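Local coordinates for folylpolyglutamate synthase protein FOLC (Mycobacterium tuberculosis, PDB 2VOS) that probably catalyses the ATP-dependent addition of L-glutamate to dihydropteroate and, successively, to tetrahydrofolate, forming dihydrofolate and folylpolyglutamates, at residues S77-V82 with T93-S98; D83-A88 with V303-S308; E106-D111 with T156-A161; P99-P104 with P336-R341. All coordinates share one frame; numbering follows the deposited sequence.

All four contacts are buried, but their chemistry differs with place. Interactions 1 and 2 share helix 75-88: its first turns face strand 93-96 and bind ADP through Ser77, while farther on Leu85 packs on helix 296-312. A salt bridge from Arg95 to Asp83 ties the two together. Interactions 1 and 3 reach the same sheet through neighbouring strands, yet interaction 3 packs apolar side chains on one another and on helix backbone, away from the annotated sites. Ser77 of interaction 1 donates to O2A and Arg338 of interaction 4 to O1A of the ADP alpha phosphate. Glu106 OE1, hydrogen-bonded to Leu101 N, connects interactions 3 and 4.

Interaction 1: S77-V82 with T93-S98; sequences SVARMV and TGRTTS. With CO (cobalt (II) ion), chain E; ADP (adenosine-5'-diphosphate), chain B.
Ala79 and Arg80, on the helix that follows the P-loop, pack against Arg95 of the next strand and Thr97 just after it in a P-loop NTPase-type fold. Ala79 CB meets the Thr97 methyl CG2 at 3.7 Å, and Arg95 CD lies 3.6 Å from Ala79 O. The aliphatic part of Arg95 runs toward the helix because CG stands opposite the backbone N (chi1 168°); a bend at chi3 then turns the guanidinium over Arg80. There Arg80 CG sits above one face of the Arg95 guanidinium, toward its rim, while Arg95 NH2 lies over a face of the Arg80 group. The two planes are 56° apart, so this is not a parallel stack, and NH1 of Arg80 and NH1 of Arg95 are two donors 3.4 Å apart. Asp83, in a salt bridge with Arg95 NE, probably offsets part of the like charge, while Arg80 NH2 is hydrogen-bonded to Gln487 O, at the C-terminus, and Thr334 OG1. Water 1, in the plane of the Arg80 guanidinium, accepts from NH1 and also bonds Thr97 OG1, bridging the helix and the end of the strand.

At the ends of the segments lies the nucleotide site. Ser77 N and OG both donate to ADP O2A. Cobalt is held by Thr76, Glu174, two waters, ADP O1B at 2.0 Å and the carbonyl Ser98 O at 2.2 Å.

Interaction 2: D83-A88 with V303-S308; sequences DALVTA and VLALAS
Leu85, on the helix that follows the P-loop, carries most of this contact with helix 296-312, meeting Ala305 and Leu306 with a single methyl group. Its CB is directed at that helix, and CG lies opposite the carbonyl carbon (chi1 -70°), with CD1 carried on to the partner backbone by an extended chi2 of 168°. CD1 lies 3.7 Å from Ala305 O and 3.8 Å from Leu306 CA, nearer to main-chain atoms than to either side chain. The lateral contacts are wider: Leu85 CD1 is 4.2 Å from Ala305 CB and 4.4 Å from Leu306 CB. The small Ala305 side chain points toward helix 75-88, so the methyl can settle against the backbone; the CA atoms of Leu85 and Leu306 are 7.5 Å apart.

Leu306 meets Leu85 through CA and CB, while the rest of its side chain packs on Val326 and Phe330. Phe330 touches Leu85 as well, so helix 323-331 joins both partners. On another side of helix 296-312, Leu304 and Ser308 pack on Val193 and Val233, in strands 191-194 and 231-234 of the central sheet. Ser308 OG donates back to Leu304 O at 2.8 Å, and Ser308 N reaches that carbonyl from the opposite face.

The contact thus rests on van der Waals touches of aliphatic carbon, that of Leu85 CD1 on Ala305 O included, without a directional bond between the segments.

Interaction 3: E106-D111 with T156-A161; sequences ERISID and TAMAFA
A strand near one edge of the mixed central sheet packs here on helix 151-165, with Ile108 set against Met158, a selenomethionine, and Ala159. The CA atoms of Ile108 and Ala159 are 5.5 Å apart, a close approach consistent with the small alanine side chain at that point. Both branches of Ile108 take part. CG1 lies opposite the carbonyl carbon (chi1 -50°) and stands 4.0 Å from Ala159 CB, whereas CG2 is 4.1 Å from Ala159 CA. Beyond CG1, the terminal CD1 reaches the helix backbone, 3.8 Å from Ala159 N, and touches Met158 CB at 3.9 Å. The Ile108 and Met158 side chains cross at about a right angle; a bend at chi3 of Met158 (60°) brings its CE to 4.1 Å from Ile108 CD1. The side-chain touches are apolar, and the CD1 methyl also rests on the backbone at Ala159 N.

Around them, Ile108 also packs on Ala162 and Phe163, one turn farther along the same helix, while Met158 reaches Tyr120, Thr123 and Ile127 of helix 117-140. Ile108 has a backbone hydrogen bond with Ile115, and Ser109 with Arg95, placing strand 108-110 between strands 113-114 and 93-96 in the sheet.

Interaction 4: P99-P104 with P336-R341; sequences PHLQSP and PGRLER. With ADP (adenosine-5'-diphosphate), chain B.
At the alpha phosphate of ADP, Leu101, in a loop of the P-loop-type sheet, backs Arg338, a nucleotide-binding residue in the segment leading into strand 340-343 of the six-stranded C-terminal sheet of the glutamate ligase domain. Arg338 NE and NH2 each donate to ADP O1A, both at 2.8 Å with N-H...O angles near 145°, so two nitrogens grip one oxygen. Arg338 CG passes 3.5 Å from ADP C3'; the bend at chi2 (54°) then turns CD, and the extended remainder of the chain reaches the phosphate. The remaining nitrogen, NH1, donates at 2.7 Å to Pro336 O, which lies 23° out of the guanidinium plane; this helps fix the group's rotation.

Leu101 flanks this NH1: its CG is 3.6 Å away, and CD1 lies at the guanidinium edge, in plane. Leu101 CD1 also rests 3.4 Å from Pro336 O and 3.7 Å from Pro336 CB. Gly337 N donates to Glu340 OE1 from above the carboxylate plane, while Glu340 OE2 forms a salt bridge with Arg479.

Apolar packing from the 99-104 loop and polar bonding within 336-341 probably hold the cationic group aimed at the phosphate, whose negative charge it would partly offset.

Interaction 1: S77-V82 with T93-S98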
loop_
_atom_site.group_PDB
_atom_site.type_symbol
_atom_site.label_atom_id
_atom_site.label_comp_id
_atom_site.label_asym_id
_atom_site.label_seq_id
_atom_site.Cartn_x
_atom_site.Cartn_y
_atom_site.Cartn_z
ATOM N N SER A 77 -3.488 1.475 1.732
ATOM C CA SER A 77 -4.868 1.961 1.787
ATOM C C SER A 77 -5.291 2.275 3.246
ATOM O O SER A 77 -5.957 3.290 3.527
ATOM C CB SER A 77 -5.808 0.899 1.225
ATOM O OG SER A 77 -5.727 0.804 -0.183
ATOM N N VAL A 78 -4.929 1.387 4.187
ATOM C CA VAL A 78 -5.248 1.624 5.612
ATOM C C VAL A 78 -4.520 2.867 6.098
ATOM O O VAL A 78 -5.091 3.674 6.866
ATOM C CB VAL A 78 -4.885 0.385 6.532
ATOM C CG1 VAL A 78 -4.996 0.797 8.074
ATOM C CG2 VAL A 78 -5.877 -0.775 6.225
ATOM N N ALA A 79 -3.258 3.057 5.688
ATOM C CA ALA A 79 -2.479 4.228 6.132
ATOM C C ALA A 79 -3.228 5.483 5.692
ATOM O O ALA A 79 -3.354 6.432 6.443
ATOM C CB ALA A 79 -1.090 4.239 5.523
ATOM N N ARG A 80 -3.672 5.505 4.436
ATOM C CA ARG A 80 -4.380 6.703 3.930
ATOM C C ARG A 80 -5.750 6.953 4.582
ATOM O O ARG A 80 -6.139 8.121 4.712
ATOM C CB ARG A 80 -4.563 6.647 2.432
ATOM C CG ARG A 80 -3.132 6.621 1.712
ATOM C CD ARG A 80 -3.339 6.500 0.185
ATOM N NE ARG A 80 -3.921 7.719 -0.428
ATOM C CZ ARG A 80 -3.214 8.743 -0.923
ATOM N NH1 ARG A 80 -1.882 8.760 -0.890
ATOM N NH2 ARG A 80 -3.841 9.785 -1.455
HETATM N N MSE A 81 -6.455 5.883 4.967
HETATM C CA MSE A 81 -7.705 5.964 5.715
HETATM C C MSE A 81 -7.478 6.521 7.135
HETATM O O MSE A 81 -8.180 7.427 7.549
HETATM C CB MSE A 81 -8.363 4.596 5.821
HETATM C CG MSE A 81 -9.029 4.231 4.476
HETATM SE SE MSE A 81 -9.426 2.325 4.557
HETATM C CE MSE A 81 -10.269 2.093 2.851
ATOM N N VAL A 82 -6.499 5.982 7.852
ATOM C CA VAL A 82 -6.073 6.550 9.136
ATOM C C VAL A 82 -5.766 8.031 9.017
ATOM O O VAL A 82 -6.231 8.816 9.825
ATOM C CB VAL A 82 -4.822 5.777 9.684
ATOM C CG1 VAL A 82 -4.162 6.492 10.871
ATOM C CG2 VAL A 82 -5.194 4.314 10.016
ATOM N N THR A 93 -1.460 15.684 10.426
ATOM C CA THR A 93 -0.802 14.376 10.269
ATOM C C THR A 93 0.496 14.431 9.435
ATOM O O THR A 93 0.705 15.329 8.603
ATOM C CB THR A 93 -1.698 13.370 9.494
ATOM O OG1 THR A 93 -2.104 14.003 8.271
ATOM C CG2 THR A 93 -2.921 12.973 10.341
ATOM N N GLY A 94 1.351 13.458 9.660
ATOM C CA GLY A 94 2.398 13.150 8.663
ATOM C C GLY A 94 2.156 11.694 8.326
ATOM O O GLY A 94 1.747 10.909 9.190
ATOM N N ARG A 95 2.408 11.312 7.077
ATOM C CA ARG A 95 2.178 9.954 6.687
ATOM C C ARG A 95 3.324 9.501 5.754
ATOM O O ARG A 95 3.724 10.222 4.810
ATOM C CB ARG A 95 0.822 9.817 5.939
ATOM C CG ARG A 95 0.721 8.445 5.261
ATOM C CD ARG A 95 -0.690 8.169 4.696
ATOM N NE ARG A 95 -1.362 9.349 4.078
ATOM C CZ ARG A 95 -1.149 9.760 2.820
ATOM N NH1 ARG A 95 -0.218 9.158 2.036
ATOM N NH2 ARG A 95 -1.862 10.771 2.339
ATOM N N THR A 96 3.867 8.318 6.036
ATOM C CA THR A 96 4.877 7.798 5.157
ATOM C C THR A 96 4.377 6.461 4.662
ATOM O O THR A 96 3.920 5.605 5.437
ATOM C CB THR A 96 6.317 7.800 5.747
ATOM O OG1 THR A 96 7.224 7.252 4.780
ATOM C CG2 THR A 96 6.442 7.051 7.074
ATOM N N THR A 97 4.360 6.320 3.345
ATOM C CA THR A 97 3.881 5.109 2.710
ATOM C C THR A 97 4.890 4.639 1.655
ATOM O O THR A 97 5.821 5.357 1.323
ATOM C CB THR A 97 2.520 5.304 1.970
ATOM O OG1 THR A 97 2.611 6.468 1.126
ATOM C CG2 THR A 97 1.322 5.482 2.980
ATOM N N SER A 98 4.700 3.397 1.188
ATOM C CA SER A 98 5.553 2.800 0.188
ATOM C C SER A 98 4.816 1.613 -0.449
ATOM O O SER A 98 3.769 1.107 0.071
ATOM C CB SER A 98 6.910 2.393 0.759
ATOM O OG SER A 98 6.666 1.504 1.818
HETATM CO CO CO E . 2.020 -0.164 0.505
HETATM P PB ADP B . 0.016 -2.690 0.594
HETATM O O1B ADP B . 0.420 -1.293 0.989
HETATM O O2B ADP B . 0.832 -3.238 -0.544
HETATM O O3B ADP B . -0.181 -3.667 1.713
HETATM P PA ADP B . -2.304 -1.475 -0.795
HETATM O O1A ADP B . -1.302 -0.672 -1.613
HETATM O O2A ADP B . -3.524 -0.890 -0.102
HETATM O O3A ADP B . -1.528 -2.613 0.088
HETATM O "O5'" ADP B . -2.961 -2.448 -1.919
HETATM C "C5'" ADP B . -2.226 -3.142 -2.936
HETATM C "C4'" ADP B . -3.271 -3.982 -3.703
HETATM O "O4'" ADP B . -3.808 -4.995 -2.807
HETATM C "C3'" ADP B . -4.531 -3.214 -4.099
HETATM O "O3'" ADP B . -4.474 -2.804 -5.450
HETATM C "C2'" ADP B . -5.703 -4.152 -4.027
HETATM O "O2'" ADP B . -5.640 -4.998 -5.226
HETATM C "C1'" ADP B . -5.244 -5.114 -2.962
HETATM N N9 ADP B . -5.761 -4.884 -1.582
HETATM C C8 ADP B . -5.734 -3.771 -0.775
HETATM N N7 ADP B . -6.281 -4.068 0.440
HETATM C C5 ADP B . -6.550 -5.407 0.437
HETATM C C6 ADP B . -7.092 -6.388 1.385
HETATM N N6 ADP B . -7.466 -6.015 2.627
HETATM N N1 ADP B . -7.243 -7.637 0.931
HETATM C C2 ADP B . -6.948 -8.079 -0.319
HETATM N N3 ADP B . -6.413 -7.248 -1.252
HETATM C C4 ADP B . -6.229 -5.933 -0.900
HETATM O O HOH W 1 0.251 6.746 -0.350
HETATM O O HOH W 2 3.372 -1.837 0.318
HETATM O O HOH W 3 1.479 -0.309 -1.523
#

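Interaction 2: D83-A88 with V303-S308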
loop_
_atom_site.group_PDB
_atom_site.type_symbol
_atom_site.label_atom_id
_atom_site.label_comp_id
_atom_site.label_asym_id
_atom_site.label_seq_id
_atom_site.Cartn_x
_atom_site.Cartn_y
_atom_site.Cartn_z
ATOM N N ASP A 83 -4.964 8.436 8.020
ATOM C CA ASP A 83 -4.656 9.841 7.798
ATOM C C ASP A 83 -5.961 10.651 7.605
ATOM O O ASP A 83 -6.214 11.720 8.239
ATOM C CB ASP A 83 -3.751 9.938 6.545
ATOM C CG ASP A 83 -3.129 11.318 6.371
ATOM O OD1 ASP A 83 -3.638 12.274 7.019
ATOM O OD2 ASP A 83 -2.153 11.455 5.573
ATOM N N ALA A 84 -6.814 10.180 6.713
ATOM C CA ALA A 84 -8.068 10.885 6.477
ATOM C C ALA A 84 -8.901 11.074 7.772
ATOM O O ALA A 84 -9.456 12.165 8.005
ATOM C CB ALA A 84 -8.921 10.129 5.413
ATOM N N LEU A 85 -9.054 10.000 8.559
ATOM C CA LEU A 85 -9.825 10.055 9.814
ATOM C C LEU A 85 -9.167 11.019 10.834
ATOM O O LEU A 85 -9.841 11.861 11.434
ATOM C CB LEU A 85 -9.935 8.649 10.422
ATOM C CG LEU A 85 -10.825 7.651 9.666
ATOM C CD1 LEU A 85 -10.573 6.240 10.252
ATOM C CD2 LEU A 85 -12.344 7.984 9.825
ATOM N N VAL A 86 -7.846 10.941 11.023
ATOM C CA VAL A 86 -7.185 11.809 11.987
ATOM C C VAL A 86 -7.284 13.285 11.533
ATOM O O VAL A 86 -7.496 14.250 12.366
ATOM C CB VAL A 86 -5.718 11.375 12.195
ATOM C CG1 VAL A 86 -4.929 12.441 13.000
ATOM C CG2 VAL A 86 -5.685 9.986 12.816
ATOM N N THR A 87 -7.195 13.499 10.233
ATOM C CA THR A 87 -7.326 14.844 9.666
ATOM C C THR A 87 -8.773 15.408 9.841
ATOM O O THR A 87 -8.963 16.599 10.097
ATOM C CB THR A 87 -6.939 14.805 8.126
ATOM O OG1 THR A 87 -5.522 14.460 8.008
ATOM C CG2 THR A 87 -7.201 16.162 7.477
ATOM N N ALA A 88 -9.768 14.562 9.631
ATOM C CA ALA A 88 -11.207 14.892 9.861
ATOM C C ALA A 88 -11.454 15.229 11.354
ATOM O O ALA A 88 -12.417 15.961 11.690
ATOM C CB ALA A 88 -12.109 13.691 9.470
ATOM N N VAL A 303 -12.785 -0.577 8.345
ATOM C CA VAL A 303 -13.098 -0.758 9.759
ATOM C C VAL A 303 -11.789 -0.966 10.542
ATOM O O VAL A 303 -11.688 -0.612 11.709
ATOM C CB VAL A 303 -14.027 -1.985 9.993
ATOM C CG1 VAL A 303 -13.278 -3.295 9.728
ATOM C CG2 VAL A 303 -14.609 -1.949 11.399
ATOM N N LEU A 304 -10.768 -1.517 9.892
ATOM C CA LEU A 304 -9.488 -1.651 10.564
ATOM C C LEU A 304 -8.881 -0.269 10.880
ATOM O O LEU A 304 -8.323 -0.058 11.959
ATOM C CB LEU A 304 -8.521 -2.437 9.646
ATOM C CG LEU A 304 -7.167 -2.752 10.264
ATOM C CD1 LEU A 304 -7.359 -3.581 11.566
ATOM C CD2 LEU A 304 -6.343 -3.630 9.210
ATOM N N ALA A 305 -8.943 0.652 9.894
ATOM C CA ALA A 305 -8.469 2.031 10.068
ATOM C C ALA A 305 -9.272 2.744 11.175
ATOM O O ALA A 305 -8.719 3.507 12.018
ATOM C CB ALA A 305 -8.602 2.792 8.759
ATOM N N LEU A 306 -10.590 2.543 11.172
ATOM C CA LEU A 306 -11.427 3.149 12.202
ATOM C C LEU A 306 -11.001 2.661 13.608
ATOM O O LEU A 306 -10.722 3.475 14.497
ATOM C CB LEU A 306 -12.894 2.855 11.927
ATOM C CG LEU A 306 -13.899 3.160 13.072
ATOM C CD1 LEU A 306 -13.936 4.688 13.203
ATOM C CD2 LEU A 306 -15.319 2.617 12.742
ATOM N N ALA A 307 -10.935 1.356 13.817
ATOM C CA ALA A 307 -10.536 0.802 15.109
ATOM C C ALA A 307 -9.149 1.332 15.518
ATOM O O ALA A 307 -8.942 1.720 16.676
ATOM C CB ALA A 307 -10.547 -0.744 15.046
ATOM N N SER A 308 -8.230 1.483 14.569
ATOM C CA SER A 308 -6.895 2.010 14.882
ATOM C C SER A 308 -6.950 3.474 15.371
ATOM O O SER A 308 -6.221 3.874 16.283
ATOM C CB SER A 308 -5.992 1.947 13.637
ATOM O OG SER A 308 -5.886 0.601 13.192
#

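Interaction 3: E106-D111 with T156-A161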
loop_
_atom_site.group_PDB
_atom_site.type_symbol
_atom_site.label_atom_id
_atom_site.label_comp_id
_atom_site.label_asym_id
_atom_site.label_seq_id
_atom_site.Cartn_x
_atom_site.Cartn_y
_atom_site.Cartn_z
ATOM N N GLU A 106 5.513 11.056 -2.979
ATOM C CA GLU A 106 4.318 10.431 -2.430
ATOM C C GLU A 106 4.645 9.774 -1.091
ATOM O O GLU A 106 3.742 9.433 -0.326
ATOM C CB GLU A 106 3.817 9.298 -3.335
ATOM C CG GLU A 106 3.125 9.769 -4.629
ATOM C CD GLU A 106 3.105 8.615 -5.647
ATOM O OE1 GLU A 106 2.794 7.459 -5.241
ATOM O OE2 GLU A 106 3.478 8.845 -6.823
ATOM N N ARG A 107 5.916 9.477 -0.891
ATOM C CA ARG A 107 6.338 8.709 0.324
ATOM C C ARG A 107 6.312 9.555 1.583
ATOM O O ARG A 107 6.384 8.995 2.661
ATOM C CB ARG A 107 7.775 8.195 0.179
ATOM C CG ARG A 107 7.862 7.203 -1.019
ATOM C CD ARG A 107 9.316 6.897 -1.389
ATOM N NE ARG A 107 9.332 5.753 -2.337
ATOM C CZ ARG A 107 9.396 4.449 -1.983
ATOM N NH1 ARG A 107 9.487 4.061 -0.685
ATOM N NH2 ARG A 107 9.394 3.515 -2.953
ATOM N N ILE A 108 6.234 10.881 1.449
ATOM C CA ILE A 108 6.176 11.740 2.639
ATOM C C ILE A 108 5.080 12.752 2.442
ATOM O O ILE A 108 5.192 13.630 1.583
ATOM C CB ILE A 108 7.532 12.492 2.860
ATOM C CG1 ILE A 108 8.699 11.480 2.807
ATOM C CG2 ILE A 108 7.485 13.385 4.165
ATOM C CD1 ILE A 108 10.135 12.119 2.730
ATOM N N SER A 109 4.015 12.633 3.236
ATOM C CA SER A 109 2.872 13.489 3.132
ATOM C C SER A 109 2.670 14.196 4.439
ATOM O O SER A 109 2.928 13.619 5.500
ATOM C CB SER A 109 1.606 12.673 2.822
ATOM O OG SER A 109 1.760 12.022 1.541
ATOM N N ILE A 110 2.239 15.444 4.359
ATOM C CA ILE A 110 1.860 16.247 5.577
ATOM C C ILE A 110 0.482 16.807 5.277
ATOM O O ILE A 110 0.267 17.241 4.124
ATOM C CB ILE A 110 2.829 17.465 5.784
ATOM C CG1 ILE A 110 4.304 16.999 5.931
ATOM C CG2 ILE A 110 2.319 18.372 6.992
ATOM C CD1 ILE A 110 4.549 16.227 7.156
ATOM N N ASP A 111 -0.434 16.707 6.239
ATOM C CA ASP A 111 -1.785 17.226 6.126
ATOM C C ASP A 111 -2.512 16.504 5.007
ATOM O O ASP A 111 -3.348 17.113 4.368
ATOM C CB ASP A 111 -1.773 18.728 5.777
ATOM C CG ASP A 111 -1.103 19.591 6.870
ATOM O OD1 ASP A 111 -1.480 19.435 8.064
ATOM O OD2 ASP A 111 -0.227 20.435 6.523
ATOM N N THR A 156 13.252 6.822 5.027
ATOM C CA THR A 156 12.530 6.705 6.281
ATOM C C THR A 156 13.022 7.807 7.211
ATOM O O THR A 156 12.225 8.456 7.870
ATOM C CB THR A 156 12.745 5.332 6.884
ATOM O OG1 THR A 156 12.065 4.374 6.043
ATOM C CG2 THR A 156 12.172 5.250 8.351
ATOM N N ALA A 157 14.331 8.063 7.213
ATOM C CA ALA A 157 14.848 9.129 8.028
ATOM C C ALA A 157 14.328 10.485 7.558
ATOM O O ALA A 157 13.990 11.357 8.360
ATOM C CB ALA A 157 16.396 9.115 8.020
HETATM N N MSE A 158 14.286 10.665 6.249
HETATM C CA MSE A 158 13.672 11.873 5.709
HETATM C C MSE A 158 12.242 12.076 6.188
HETATM O O MSE A 158 11.855 13.200 6.560
HETATM C CB MSE A 158 13.723 11.854 4.162
HETATM C CG MSE A 158 15.131 12.054 3.605
HETATM SE SE MSE A 158 15.097 11.662 1.669
HETATM C CE MSE A 158 13.810 12.968 1.061
ATOM N N ALA A 159 11.414 11.021 6.158
ATOM C CA ALA A 159 10.015 11.184 6.573
ATOM C C ALA A 159 10.006 11.653 8.062
ATOM O O ALA A 159 9.263 12.621 8.463
ATOM C CB ALA A 159 9.255 9.856 6.404
ATOM N N PHE A 160 10.778 10.960 8.896
ATOM C CA PHE A 160 10.773 11.254 10.328
ATOM C C PHE A 160 11.262 12.670 10.614
ATOM O O PHE A 160 10.721 13.320 11.518
ATOM C CB PHE A 160 11.630 10.248 11.148
ATOM C CG PHE A 160 11.068 8.842 11.188
ATOM C CD1 PHE A 160 9.685 8.634 11.199
ATOM C CD2 PHE A 160 11.905 7.734 11.238
ATOM C CE1 PHE A 160 9.130 7.360 11.222
ATOM C CE2 PHE A 160 11.339 6.407 11.322
ATOM C CZ PHE A 160 9.953 6.238 11.300
ATOM N N ALA A 161 12.303 13.111 9.896
ATOM C CA ALA A 161 12.830 14.511 10.042
ATOM C C ALA A 161 11.748 15.497 9.592
ATOM O O ALA A 161 11.481 16.533 10.226
ATOM C CB ALA A 161 14.080 14.671 9.161
#

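Interaction 4: P99-P104 with P336-R341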
loop_
_atom_site.group_PDB
_atom_site.type_symbol
_atom_site.label_atom_id
_atom_site.label_comp_id
_atom_site.label_asym_id
_atom_site.label_seq_id
_atom_site.Cartn_x
_atom_site.Cartn_y
_atom_site.Cartn_z
ATOM N N PRO A 99 5.272 1.245 -1.664
ATOM C CA PRO A 99 6.238 2.026 -2.441
ATOM C C PRO A 99 5.522 3.289 -3.014
ATOM O O PRO A 99 4.329 3.428 -2.824
ATOM C CB PRO A 99 6.647 1.079 -3.600
ATOM C CG PRO A 99 5.794 -0.152 -3.473
ATOM C CD PRO A 99 4.773 0.046 -2.355
ATOM N N HIS A 100 6.203 4.170 -3.740
ATOM C CA HIS A 100 5.473 5.223 -4.487
ATOM C C HIS A 100 5.003 4.686 -5.864
ATOM O O HIS A 100 5.623 3.755 -6.448
ATOM C CB HIS A 100 6.312 6.508 -4.649
ATOM C CG HIS A 100 7.535 6.356 -5.523
ATOM N ND1 HIS A 100 8.794 6.117 -5.014
ATOM C CD2 HIS A 100 7.697 6.481 -6.869
ATOM C CE1 HIS A 100 9.668 6.074 -6.010
ATOM N NE2 HIS A 100 9.025 6.289 -7.147
ATOM N N LEU A 101 3.892 5.233 -6.356
ATOM C CA LEU A 101 3.365 4.919 -7.658
ATOM C C LEU A 101 4.055 5.719 -8.741
ATOM O O LEU A 101 4.540 5.146 -9.726
ATOM C CB LEU A 101 1.892 5.321 -7.730
ATOM C CG LEU A 101 0.804 4.419 -7.204
ATOM C CD1 LEU A 101 -0.491 5.179 -7.290
ATOM C CD2 LEU A 101 0.678 3.105 -8.032
ATOM N N GLN A 102 4.037 7.049 -8.602
ATOM C CA GLN A 102 4.574 7.928 -9.678
ATOM C C GLN A 102 5.804 8.739 -9.317
ATOM O O GLN A 102 6.741 8.874 -10.141
ATOM C CB GLN A 102 3.503 8.891 -10.154
ATOM C CG GLN A 102 2.244 8.206 -10.557
ATOM C CD GLN A 102 1.128 9.212 -10.722
ATOM O OE1 GLN A 102 0.257 9.382 -9.822
ATOM N NE2 GLN A 102 1.102 9.871 -11.898
ATOM N N SER A 103 5.826 9.299 -8.104
ATOM C CA SER A 103 6.907 10.183 -7.721
ATOM C C SER A 103 7.284 9.892 -6.278
ATOM O O SER A 103 6.417 9.609 -5.471
ATOM C CB SER A 103 6.465 11.651 -7.889
ATOM O OG SER A 103 7.397 12.508 -7.241
ATOM N N PRO A 104 8.583 9.958 -5.939
ATOM C CA PRO A 104 8.900 9.634 -4.576
ATOM C C PRO A 104 8.326 10.637 -3.548
ATOM O O PRO A 104 8.270 10.291 -2.362
ATOM C CB PRO A 104 10.445 9.689 -4.550
ATOM C CG PRO A 104 10.832 10.531 -5.679
ATOM C CD PRO A 104 9.774 10.303 -6.745
ATOM N N PRO A 336 -4.896 6.084 -4.618
ATOM C CA PRO A 336 -4.504 6.118 -6.002
ATOM C C PRO A 336 -3.928 4.762 -6.396
ATOM O O PRO A 336 -3.268 4.105 -5.609
ATOM C CB PRO A 336 -3.424 7.171 -6.080
ATOM C CG PRO A 336 -3.439 7.923 -4.673
ATOM C CD PRO A 336 -4.249 7.112 -3.757
ATOM N N GLY A 337 -4.255 4.348 -7.603
ATOM C CA GLY A 337 -3.760 3.070 -8.129
ATOM C C GLY A 337 -4.344 1.860 -7.455
ATOM O O GLY A 337 -3.851 0.768 -7.708
ATOM N N ARG A 338 -5.370 1.996 -6.586
ATOM C CA ARG A 338 -6.119 0.808 -6.075
ATOM C C ARG A 338 -7.543 0.825 -6.649
ATOM O O ARG A 338 -8.416 1.623 -6.231
ATOM C CB ARG A 338 -6.164 0.748 -4.533
ATOM C CG ARG A 338 -4.808 0.292 -3.901
ATOM C CD ARG A 338 -3.666 1.161 -4.381
ATOM N NE ARG A 338 -2.401 0.946 -3.667
ATOM C CZ ARG A 338 -1.270 1.631 -3.893
ATOM N NH1 ARG A 338 -1.186 2.584 -4.821
ATOM N NH2 ARG A 338 -0.184 1.355 -3.193
ATOM N N LEU A 339 -7.741 -0.008 -7.670
ATOM C CA LEU A 339 -8.964 -0.050 -8.439
ATOM C C LEU A 339 -9.449 1.357 -8.763
ATOM O O LEU A 339 -10.598 1.738 -8.456
ATOM C CB LEU A 339 -10.031 -0.783 -7.647
ATOM C CG LEU A 339 -10.755 -2.050 -8.148
ATOM C CD1 LEU A 339 -10.553 -2.454 -9.565
ATOM C CD2 LEU A 339 -10.576 -3.153 -7.110
ATOM N N GLU A 340 -8.553 2.149 -9.340
ATOM C CA GLU A 340 -8.841 3.537 -9.592
ATOM C C GLU A 340 -9.197 3.683 -11.081
ATOM O O GLU A 340 -8.458 3.234 -11.954
ATOM C CB GLU A 340 -7.613 4.411 -9.256
ATOM C CG GLU A 340 -7.906 5.913 -9.367
ATOM C CD GLU A 340 -6.659 6.755 -9.156
ATOM O OE1 GLU A 340 -5.549 6.170 -9.166
ATOM O OE2 GLU A 340 -6.773 7.995 -9.036
ATOM N N ARG A 341 -10.302 4.337 -11.371
ATOM C CA ARG A 341 -10.752 4.514 -12.756
ATOM C C ARG A 341 -10.104 5.709 -13.376
ATOM O O ARG A 341 -10.225 6.829 -12.829
ATOM C CB ARG A 341 -12.241 4.800 -12.747
ATOM C CG ARG A 341 -13.098 3.583 -12.849
ATOM C CD ARG A 341 -14.518 3.934 -13.419
ATOM N NE ARG A 341 -15.166 5.107 -12.794
ATOM C CZ ARG A 341 -16.205 5.762 -13.321
ATOM N NH1 ARG A 341 -16.777 5.334 -14.470
ATOM N NH2 ARG A 341 -16.701 6.830 -12.703
HETATM P PB ADP B . 0.016 -2.690 0.594
HETATM O O1B ADP B . 0.420 -1.293 0.989
HETATM O O2B ADP B . 0.832 -3.238 -0.544
HETATM O O3B ADP B . -0.181 -3.667 1.713
HETATM P PA ADP B . -2.304 -1.475 -0.795
HETATM O O1A ADP B . -1.302 -0.672 -1.613
HETATM O O2A ADP B . -3.524 -0.890 -0.102
HETATM O O3A ADP B . -1.528 -2.613 0.088
HETATM O "O5'" ADP B . -2.961 -2.448 -1.919
HETATM C "C5'" ADP B . -2.226 -3.142 -2.936
HETATM C "C4'" ADP B . -3.271 -3.982 -3.703
HETATM O "O4'" ADP B . -3.808 -4.995 -2.807
HETATM C "C3'" ADP B . -4.531 -3.214 -4.099
HETATM O "O3'" ADP B . -4.474 -2.804 -5.450
HETATM C "C2'" ADP B . -5.703 -4.152 -4.027
HETATM O "O2'" ADP B . -5.640 -4.998 -5.226
HETATM C "C1'" ADP B . -5.244 -5.114 -2.962
HETATM N N9 ADP B . -5.761 -4.884 -1.582
HETATM C C8 ADP B . -5.734 -3.771 -0.775
HETATM N N7 ADP B . -6.281 -4.068 0.440
HETATM C C5 ADP B . -6.550 -5.407 0.437
HETATM C C6 ADP B . -7.092 -6.388 1.385
HETATM N N6 ADP B . -7.466 -6.015 2.627
HETATM N N1 ADP B . -7.243 -7.637 0.931
HETATM C C2 ADP B . -6.948 -8.079 -0.319
HETATM N N3 ADP B . -6.413 -7.248 -1.252
HETATM C C4 ADP B . -6.229 -5.933 -0.900
#